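Local coordinates for epoxide hydrolase (Aspergillus niger, PDB 3G02), which probably hydrolyses epoxides to vicinal diols, here as an enantioselective variant made by directed evolution, at residues Glu280-Trp285 with Glu293-Met298; Ser59-Thr64 with Ala273-Ile278; His116-Ser121 with Met254-Arg259. The protein carries 9 engineered substitutions. One frame throughout, in Å; residues are numbered along the deposited sequence.

Interaction 1 (Glu280-Trp285 with Glu293-Met298)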
loop_
_atom_site.group_PDB
_atom_site.type_symbol
_atom_site.label_atom_id
_atom_site.label_comp_id
_atom_site.label_asym_id
_atom_site.label_seq_id
_atom_site.Cartn_x
_atom_site.Cartn_y
_atom_site.Cartn_z
ATOM N N GLU A 280 5.821 10.198 4.056
ATOM C CA GLU A 280 5.447 10.611 2.701
ATOM C C GLU A 280 4.294 11.602 2.741
ATOM O O GLU A 280 4.285 12.585 2.001
ATOM C CB GLU A 280 5.054 9.420 1.838
ATOM C CG GLU A 280 4.835 9.804 0.378
ATOM C CD GLU A 280 3.977 8.806 -0.354
ATOM O OE1 GLU A 280 4.407 7.644 -0.495
ATOM O OE2 GLU A 280 2.870 9.187 -0.800
ATOM N N LYS A 281 3.330 11.341 3.617
ATOM C CA LYS A 281 2.143 12.187 3.706
ATOM C C LYS A 281 2.422 13.515 4.399
ATOM O O LYS A 281 1.912 14.552 3.982
ATOM C CB LYS A 281 0.977 11.429 4.354
ATOM C CG LYS A 281 0.648 10.078 3.681
ATOM C CD LYS A 281 0.668 10.150 2.144
ATOM C CE LYS A 281 0.186 8.845 1.518
ATOM N NZ LYS A 281 0.290 8.858 0.023
ATOM N N TYR A 282 3.252 13.499 5.439
ATOM C CA TYR A 282 3.672 14.763 6.042
ATOM C C TYR A 282 4.485 15.626 5.080
ATOM O O TYR A 282 4.509 16.850 5.221
ATOM C CB TYR A 282 4.429 14.540 7.352
ATOM C CG TYR A 282 3.521 14.286 8.532
ATOM C CD1 TYR A 282 2.765 15.319 9.096
ATOM C CD2 TYR A 282 3.411 13.012 9.089
ATOM C CE1 TYR A 282 1.924 15.090 10.182
ATOM C CE2 TYR A 282 2.574 12.775 10.178
ATOM C CZ TYR A 282 1.837 13.810 10.719
ATOM O OH TYR A 282 1.003 13.580 11.794
ATOM N N LEU A 283 5.133 15.001 4.098
ATOM C CA LEU A 283 5.851 15.751 3.070
ATOM C C LEU A 283 4.930 16.279 1.973
ATOM O O LEU A 283 5.042 17.435 1.560
ATOM C CB LEU A 283 6.943 14.883 2.442
ATOM C CG LEU A 283 8.158 14.546 3.303
ATOM C CD1 LEU A 283 9.041 13.559 2.559
ATOM C CD2 LEU A 283 8.947 15.798 3.680
ATOM N N GLN A 284 4.025 15.431 1.491
ATOM C CA GLN A 284 3.236 15.764 0.300
ATOM C C GLN A 284 1.985 16.582 0.575
ATOM O O GLN A 284 1.496 17.284 -0.313
ATOM C CB GLN A 284 2.839 14.493 -0.454
ATOM C CG GLN A 284 4.014 13.717 -1.036
ATOM C CD GLN A 284 3.583 12.638 -2.012
ATOM O OE1 GLN A 284 2.389 12.378 -2.193
ATOM N NE2 GLN A 284 4.555 12.007 -2.653
ATOM N N TRP A 285 1.454 16.477 1.790
ATOM C CA TRP A 285 0.125 17.003 2.080
ATOM C C TRP A 285 0.102 18.430 2.613
ATOM O O TRP A 285 -0.967 19.025 2.736
ATOM C CB TRP A 285 -0.579 16.082 3.063
ATOM C CG TRP A 285 -1.003 14.769 2.488
ATOM C CD1 TRP A 285 -0.763 14.289 1.224
ATOM C CD2 TRP A 285 -1.739 13.750 3.172
ATOM N NE1 TRP A 285 -1.331 13.038 1.080
ATOM C CE2 TRP A 285 -1.931 12.685 2.263
ATOM C CE3 TRP A 285 -2.266 13.640 4.468
ATOM C CZ2 TRP A 285 -2.626 11.521 2.613
ATOM C CZ3 TRP A 285 -2.958 12.487 4.814
ATOM C CH2 TRP A 285 -3.127 11.440 3.889
ATOM N N GLU A 293 11.892 17.582 12.685
ATOM C CA GLU A 293 11.600 17.248 14.085
ATOM C C GLU A 293 10.115 16.932 14.318
ATOM O O GLU A 293 9.782 15.996 15.047
ATOM C CB GLU A 293 12.071 18.386 15.008
ATOM C CG GLU A 293 11.567 18.343 16.458
ATOM C CD GLU A 293 12.207 17.256 17.314
ATOM O OE1 GLU A 293 13.292 16.744 16.961
ATOM O OE2 GLU A 293 11.614 16.920 18.362
ATOM N N THR A 294 9.230 17.706 13.695
ATOM C CA THR A 294 7.792 17.480 13.817
ATOM C C THR A 294 7.408 16.105 13.263
ATOM O O THR A 294 6.656 15.363 13.898
ATOM C CB THR A 294 6.988 18.592 13.121
ATOM O OG1 THR A 294 7.325 19.851 13.718
ATOM C CG2 THR A 294 5.483 18.348 13.246
ATOM N N ILE A 295 7.947 15.758 12.096
ATOM C CA ILE A 295 7.676 14.453 11.498
ATOM C C ILE A 295 8.165 13.316 12.402
ATOM O O ILE A 295 7.437 12.350 12.632
ATOM C CB ILE A 295 8.251 14.337 10.062
ATOM C CG1 ILE A 295 7.616 15.406 9.158
ATOM C CG2 ILE A 295 8.031 12.927 9.497
ATOM C CD1 ILE A 295 8.078 15.381 7.704
ATOM N N LEU A 296 9.378 13.446 12.941
ATOM C CA LEU A 296 9.901 12.429 13.856
ATOM C C LEU A 296 9.066 12.303 15.133
ATOM O O LEU A 296 8.850 11.195 15.615
ATOM C CB LEU A 296 11.380 12.673 14.188
ATOM C CG LEU A 296 12.366 12.488 13.028
ATOM C CD1 LEU A 296 13.793 12.771 13.491
ATOM C CD2 LEU A 296 12.276 11.088 12.420
ATOM N N GLU A 297 8.584 13.428 15.659
ATOM C CA GLU A 297 7.702 13.422 16.824
ATOM C C GLU A 297 6.413 12.649 16.549
ATOM O O GLU A 297 6.017 11.785 17.333
ATOM C CB GLU A 297 7.350 14.855 17.253
ATOM C CG GLU A 297 8.484 15.601 17.942
ATOM C CD GLU A 297 8.192 17.082 18.152
ATOM O OE1 GLU A 297 7.162 17.589 17.659
ATOM O OE2 GLU A 297 9.006 17.740 18.831
ATOM N N MET A 298 5.759 12.966 15.433
ATOM C CA MET A 298 4.472 12.348 15.098
ATOM C C MET A 298 4.606 10.859 14.822
ATOM O O MET A 298 3.780 10.060 15.262
ATOM C CB MET A 298 3.811 13.043 13.904
ATOM C CG MET A 298 3.496 14.522 14.117
ATOM S SD MET A 298 2.643 14.895 15.668
ATOM C CE MET A 298 1.957 16.516 15.281
HETATM O O HOH W 1 1.934 10.411 12.643
#
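Tyr282 meets Ile295 and Met298 with different parts of its side chain. Tyr282 CB lies 3.8 Å from Ile295 CD1, and Ile295 CG1 comes just as near. The far end of the tyrosine reaches one turn further along the other helix, where Tyr282 OH is 3.5 Å from Met298 CG. Met298 CB lies 3.8 Å from Tyr282 CZ. The two side chains cross at about a right angle. Met298 is bent at its second torsion (chi2 -49°); its CB and CG make the nearest approaches to the tyrosine. Leu283 adds a looser contact, with CD2 4.1 Å from Ile295 CD1. Ile295 CG1 stands anti to its carbonyl carbon (chi1 -60°), which carries CD1 in toward Tyr282 and Leu283.

No direct hydrogen bond joins the segments. One water lies at the edge of the tyrosine ring, in its plane, and is weakly bound both to Tyr282 OH and to Met298 O. The closer partner of the hydroxyl is probably Pro119 O.

The segments belong to helices 271-284 and 292-304, which follow one another in the helical lid of an alpha/beta hydrolase. They pack as a helical hairpin. The short axes approach to 10.6 Å, with 145° between their directions.

Further out, Phe376, the neighbour of the predicted proton donor His375, stacks on the Tyr282 ring. Trp61 of helix 59-71 packs on Leu283, and Met65 of the same helix packs on Ile295. On the first helix, Lys281 CB sits over the centre of one face of the Trp285 ring. Lys281 NZ forms a salt bridge to Glu280 OE2 at 2.7 Å, meeting it from above the carboxylate plane. The same OE2 also pairs with Arg259 of the second subunit, and Glu280 OE1 bonds to Thr262 of that subunit.

Interaction 2 (Ser59-Thr64 with Ala273-Ile278)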
loop_
_atom_site.group_PDB
_atom_site.type_symbol
_atom_site.label_atom_id
_atom_site.label_comp_id
_atom_site.label_asym_id
_atom_site.label_seq_id
_atom_site.Cartn_x
_atom_site.Cartn_y
_atom_site.Cartn_z
ATOM N N SER A 59 15.507 8.411 -1.375
ATOM C CA SER A 59 16.581 7.785 -0.614
ATOM C C SER A 59 17.284 8.795 0.289
ATOM O O SER A 59 17.554 8.497 1.449
ATOM C CB SER A 59 17.590 7.131 -1.556
ATOM O OG SER A 59 17.056 5.928 -2.086
ATOM N N GLU A 60 17.565 9.980 -0.245
ATOM C CA GLU A 60 18.236 11.032 0.518
ATOM C C GLU A 60 17.456 11.397 1.777
ATOM O O GLU A 60 18.017 11.458 2.867
ATOM C CB GLU A 60 18.437 12.271 -0.346
ATOM C CG GLU A 60 19.281 13.353 0.312
ATOM C CD GLU A 60 19.432 14.605 -0.537
ATOM O OE1 GLU A 60 18.938 14.641 -1.690
ATOM O OE2 GLU A 60 20.055 15.570 -0.043
ATOM N N TRP A 61 16.153 11.618 1.622
ATOM C CA TRP A 61 15.319 12.014 2.747
ATOM C C TRP A 61 15.286 10.919 3.810
ATOM O O TRP A 61 15.496 11.192 4.992
ATOM C CB TRP A 61 13.903 12.360 2.275
ATOM C CG TRP A 61 12.995 12.809 3.379
ATOM C CD1 TRP A 61 12.839 14.084 3.841
ATOM C CD2 TRP A 61 12.127 11.985 4.168
ATOM N NE1 TRP A 61 11.931 14.109 4.869
ATOM C CE2 TRP A 61 11.469 12.837 5.086
ATOM C CE3 TRP A 61 11.833 10.616 4.183
ATOM C CZ2 TRP A 61 10.537 12.361 6.016
ATOM C CZ3 TRP A 61 10.908 10.139 5.113
ATOM C CH2 TRP A 61 10.269 11.017 6.014
ATOM N N LEU A 62 15.036 9.679 3.396
ATOM C CA LEU A 62 14.940 8.591 4.368
ATOM C C LEU A 62 16.253 8.351 5.115
ATOM O O LEU A 62 16.238 8.147 6.328
ATOM C CB LEU A 62 14.414 7.301 3.732
ATOM C CG LEU A 62 13.953 6.234 4.736
ATOM C CD1 LEU A 62 12.788 6.722 5.593
ATOM C CD2 LEU A 62 13.592 4.938 4.034
ATOM N N THR A 63 17.365 8.379 4.379
ATOM C CA THR A 63 18.701 8.215 4.955
ATOM C C THR A 63 18.972 9.297 6.000
ATOM O O THR A 63 19.385 8.997 7.126
ATOM C CB THR A 63 19.794 8.272 3.859
ATOM O OG1 THR A 63 19.508 7.305 2.842
ATOM C CG2 THR A 63 21.187 8.002 4.442
ATOM N N THR A 64 18.723 10.547 5.614
ATOM C CA THR A 64 18.938 11.715 6.476
ATOM C C THR A 64 18.039 11.676 7.712
ATOM O O THR A 64 18.487 11.958 8.824
ATOM C CB THR A 64 18.724 13.033 5.697
ATOM O OG1 THR A 64 19.688 13.117 4.639
ATOM C CG2 THR A 64 18.879 14.254 6.609
ATOM N N ALA A 273 9.858 1.599 8.326
ATOM C CA ALA A 273 8.674 1.341 7.500
ATOM C C ALA A 273 7.583 2.360 7.815
ATOM O O ALA A 273 7.017 2.973 6.911
ATOM C CB ALA A 273 8.154 -0.079 7.709
ATOM N N LEU A 274 7.311 2.548 9.102
ATOM C CA LEU A 274 6.303 3.507 9.516
ATOM C C LEU A 274 6.664 4.932 9.067
ATOM O O LEU A 274 5.814 5.672 8.561
ATOM C CB LEU A 274 6.104 3.436 11.031
ATOM C CG LEU A 274 4.948 4.259 11.596
ATOM C CD1 LEU A 274 3.600 3.675 11.223
ATOM C CD2 LEU A 274 5.101 4.345 13.104
ATOM N N LEU A 275 7.928 5.311 9.251
ATOM C CA LEU A 275 8.390 6.644 8.862
ATOM C C LEU A 275 8.220 6.898 7.363
ATOM O O LEU A 275 7.803 7.984 6.960
ATOM C CB LEU A 275 9.854 6.859 9.273
ATOM C CG LEU A 275 10.548 8.159 8.845
ATOM C CD1 LEU A 275 9.917 9.391 9.477
ATOM C CD2 LEU A 275 12.028 8.100 9.199
ATOM N N ALA A 276 8.544 5.906 6.544
ATOM C CA ALA A 276 8.413 6.059 5.095
ATOM C C ALA A 276 6.953 6.253 4.679
ATOM O O ALA A 276 6.629 7.168 3.915
ATOM C CB ALA A 276 9.031 4.874 4.367
ATOM N N TRP A 277 6.077 5.391 5.195
ATOM C CA TRP A 277 4.665 5.409 4.814
ATOM C C TRP A 277 3.967 6.685 5.276
ATOM O O TRP A 277 3.245 7.325 4.501
ATOM C CB TRP A 277 3.983 4.191 5.416
ATOM C CG TRP A 277 2.558 3.929 4.990
ATOM C CD1 TRP A 277 1.420 4.364 5.614
ATOM C CD2 TRP A 277 2.127 3.119 3.886
ATOM N NE1 TRP A 277 0.307 3.877 4.963
ATOM C CE2 TRP A 277 0.711 3.112 3.901
ATOM C CE3 TRP A 277 2.795 2.398 2.888
ATOM C CZ2 TRP A 277 -0.045 2.412 2.954
ATOM C CZ3 TRP A 277 2.043 1.708 1.940
ATOM C CH2 TRP A 277 0.637 1.727 1.979
ATOM N N ILE A 278 4.169 7.041 6.543
ATOM C CA ILE A 278 3.520 8.217 7.121
ATOM C C ILE A 278 4.257 9.502 6.734
ATOM O O ILE A 278 3.626 10.519 6.416
ATOM C CB ILE A 278 3.366 8.075 8.654
ATOM C CG1 ILE A 278 2.349 6.969 8.954
ATOM C CG2 ILE A 278 2.958 9.401 9.291
ATOM C CD1 ILE A 278 2.041 6.757 10.422
#
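Leu275 touches Trp61 with one methyl and Leu62 with the other. Leu275 CD1 lies 3.8 Å from Trp61 CH2, on the six-membered ring of the indole. Leu275 CD2 lies 3.9 Å from Leu62 CD1. The two leucine side chains run past each other in opposite directions. Leu275 CG is anti to N (chi1 175°), and this extended form sends its forked end out between Trp61 and Leu62. Ala276 gives a small surface beside it: Ala276 CB is 4.4 Å from Leu62 CD1. The short helix axes lie 11.0 Å apart at 135°.

No hydrogen bond crosses the contact. Within segment 59-64, Thr64 OG1 bonds to Glu60 O at 2.9 Å. Glu60 O also takes the usual helical N-H of the same threonine. The two donors arrive from opposite faces of the carbonyl plane. In one of its two conformers, Thr63 OG1 likewise bonds to Ser59 O.

The contact joins helix 59-71, in the N-terminal epoxide hydrolase region, to helix 271-284 of the lid. Ile57 packs on both Leu62 and Ala276. Across the dimer interface, His265 of the second subunit touches Leu62, and Val266 of that subunit touches Ala276. The direct contact between the segments depends on shape and apolar burial and sets no polar geometry.

Interaction 3 (His116-Ser121 with Met254-Arg259)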
loop_
_atom_site.group_PDB
_atom_site.type_symbol
_atom_site.label_atom_id
_atom_site.label_comp_id
_atom_site.label_asym_id
_atom_site.label_seq_id
_atom_site.Cartn_x
_atom_site.Cartn_y
_atom_site.Cartn_z
ATOM N N HIS A 116 -9.393 15.025 15.136
ATOM C CA HIS A 116 -8.295 14.716 14.231
ATOM C C HIS A 116 -8.660 13.584 13.261
ATOM O O HIS A 116 -9.744 13.000 13.333
ATOM C CB HIS A 116 -7.045 14.356 15.054
ATOM C CG HIS A 116 -7.061 12.967 15.618
ATOM N ND1 HIS A 116 -7.372 12.690 16.934
ATOM C CD2 HIS A 116 -6.795 11.775 15.037
ATOM C CE1 HIS A 116 -7.300 11.382 17.134
ATOM N NE2 HIS A 116 -6.956 10.806 15.996
ATOM N N GLY A 117 -7.734 13.277 12.357
ATOM C CA GLY A 117 -7.857 12.124 11.474
ATOM C C GLY A 117 -6.534 11.380 11.399
ATOM O O GLY A 117 -5.757 11.363 12.367
ATOM N N TRP A 118 -6.280 10.764 10.247
ATOM C CA TRP A 118 -5.067 9.979 10.028
ATOM C C TRP A 118 -4.196 10.713 9.013
ATOM O O TRP A 118 -4.716 11.181 8.004
ATOM C CB TRP A 118 -5.437 8.587 9.487
ATOM C CG TRP A 118 -4.246 7.672 9.372
ATOM C CD1 TRP A 118 -3.866 6.705 10.263
ATOM C CD2 TRP A 118 -3.270 7.651 8.317
ATOM N NE1 TRP A 118 -2.712 6.090 9.833
ATOM C CE2 TRP A 118 -2.327 6.650 8.642
ATOM C CE3 TRP A 118 -3.102 8.383 7.130
ATOM C CZ2 TRP A 118 -1.225 6.371 7.827
ATOM C CZ3 TRP A 118 -2.012 8.100 6.315
ATOM C CH2 TRP A 118 -1.087 7.101 6.669
ATOM N N PRO A 119 -2.863 10.772 9.230
ATOM C CA PRO A 119 -2.053 10.195 10.300
ATOM C C PRO A 119 -1.826 11.171 11.443
ATOM O O PRO A 119 -0.721 11.248 11.993
ATOM C CB PRO A 119 -0.733 9.911 9.591
ATOM C CG PRO A 119 -0.593 11.070 8.632
ATOM C CD PRO A 119 -2.014 11.469 8.240
ATOM N N GLY A 120 -2.874 11.901 11.802
ATOM C CA GLY A 120 -2.797 12.865 12.884
ATOM C C GLY A 120 -3.136 12.313 14.253
ATOM O O GLY A 120 -3.150 11.097 14.481
ATOM N N SER A 121 -3.409 13.229 15.176
ATOM C CA SER A 121 -3.691 12.883 16.563
ATOM C C SER A 121 -4.105 14.142 17.309
ATOM O O SER A 121 -4.107 15.240 16.750
ATOM C CB SER A 121 -2.453 12.289 17.237
ATOM O OG SER A 121 -1.474 13.295 17.429
ATOM N N MET A 254 -6.473 2.907 -0.174
ATOM C CA MET A 254 -7.014 1.650 -0.688
ATOM C C MET A 254 -6.424 0.440 0.031
ATOM O O MET A 254 -7.121 -0.543 0.276
ATOM C CB MET A 254 -6.781 1.553 -2.188
ATOM C CG MET A 254 -7.564 2.600 -2.969
ATOM S SD MET A 254 -9.355 2.544 -2.797
ATOM C CE MET A 254 -9.740 0.838 -3.174
ATOM N N GLU A 255 -5.142 0.523 0.381
ATOM C CA GLU A 255 -4.498 -0.545 1.144
ATOM C C GLU A 255 -5.042 -0.594 2.573
ATOM O O GLU A 255 -5.352 -1.673 3.079
ATOM C CB GLU A 255 -2.975 -0.387 1.112
ATOM C CG GLU A 255 -2.205 -1.485 1.858
ATOM C CD GLU A 255 -2.268 -2.864 1.210
ATOM O OE1 GLU A 255 -2.757 -3.002 0.067
ATOM O OE2 GLU A 255 -1.815 -3.834 1.865
ATOM N N HIS A 256 -5.193 0.566 3.210
ATOM C CA HIS A 256 -5.801 0.625 4.549
ATOM C C HIS A 256 -7.208 0.023 4.560
ATOM O O HIS A 256 -7.595 -0.647 5.518
ATOM C CB HIS A 256 -5.945 2.065 5.042
ATOM C CG HIS A 256 -4.660 2.799 5.280
ATOM N ND1 HIS A 256 -4.649 4.091 5.759
ATOM C CD2 HIS A 256 -3.361 2.444 5.128
ATOM C CE1 HIS A 256 -3.403 4.510 5.875
ATOM N NE2 HIS A 256 -2.600 3.530 5.501
ATOM N N SER A 257 -7.962 0.296 3.498
ATOM C CA SER A 257 -9.344 -0.161 3.392
ATOM C C SER A 257 -9.425 -1.667 3.183
ATOM O O SER A 257 -10.116 -2.375 3.916
ATOM C CB SER A 257 -10.050 0.552 2.243
ATOM O OG SER A 257 -11.333 -0.010 2.030
ATOM N N THR A 258 -8.702 -2.145 2.173
ATOM C CA THR A 258 -8.837 -3.531 1.712
ATOM C C THR A 258 -8.010 -4.556 2.478
ATOM O O THR A 258 -8.432 -5.711 2.625
ATOM C CB THR A 258 -8.495 -3.657 0.223
ATOM O OG1 THR A 258 -7.144 -3.221 -0.000
ATOM C CG2 THR A 258 -9.449 -2.818 -0.617
ATOM N N ARG A 259 -6.832 -4.143 2.942
ATOM C CA ARG A 259 -5.909 -5.055 3.615
ATOM C C ARG A 259 -5.315 -4.454 4.890
ATOM O O ARG A 259 -4.086 -4.439 5.068
ATOM C CB ARG A 259 -4.806 -5.523 2.656
ATOM C CG ARG A 259 -5.295 -6.335 1.471
ATOM C CD ARG A 259 -5.855 -7.705 1.878
ATOM N NE ARG A 259 -6.122 -8.504 0.684
ATOM C CZ ARG A 259 -7.262 -8.464 -0.001
ATOM N NH1 ARG A 259 -8.253 -7.678 0.402
ATOM N NH2 ARG A 259 -7.409 -9.209 -1.096
#
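Trp118 and His256 form an edge-to-face aromatic pair, with the edge of the imidazole turned to the face of the indole. The loop that supplies Trp118 begins at His116, whose ring has Ser121 CA over its centre, 3.5 Å above the plane. The loop thus folds back on itself. Gly117 O takes a weak bond from Gly120 N, which closes the turn.

Trp118 comes next. Its CG is anti to N (chi1 -174°), which extends the indole toward helix 251-258. His256 CE1 makes the nearest approach, 3.5 Å from Trp118 CZ2, and sits offset toward the rim of the indole. The centroids of the imidazole and the six-membered ring of Trp118 are 4.6 Å apart, with planes at 76°.

The sequence His116-Gly117-Trp118-Pro119 is the HGXP motif of alpha/beta hydrolase-fold epoxide hydrolases, with a cis peptide before the proline. In this family the motif contributes to the oxyanion hole. Consistent with that, Trp118 N bonds to OD2 of Asp193, the predicted nucleophile, and the indole lies close to Tyr315, a predicted proton donor.

Pro119 places CB over the centre of the Trp118 ring, on the face opposite His256. The indole is therefore sandwiched.

On the other side of the pair, His256 NE2 has a probable hydrogen bond with Trp277 NE1, which would restrain the rotation of the imidazole, and rings of Tyr315, Phe308 and Tyr252 also meet it edge-to-face. Near the helix end, Thr258 OG1 bonds to Met254 O at 2.7 Å. Arg259 NH1 bonds to Thr258 O at 3.0 Å and also forms a salt bridge to Asp248 of the second subunit.

Overall arrangement
Interactions 1 and 2 share helix 271-284, and their centres lie 10 Å apart. They touch directly: Leu283 CD1 is 3.6 Å from Trp61 CE2. Interaction 3 lies deeper, about 15 Å from the centre of interaction 1 and 18 Å from that of interaction 2. Along the chain it is nested within the loop closed by interaction 2, and interaction 1 follows both. Tyr282 OH lies 2.9 Å from Pro119 O, a probable hydrogen bond between lid and core loop. Ile278 also packs on Trp118 and Pro119. Helix 271-284 thus links the N-terminal region, the predicted active site and the second subunit.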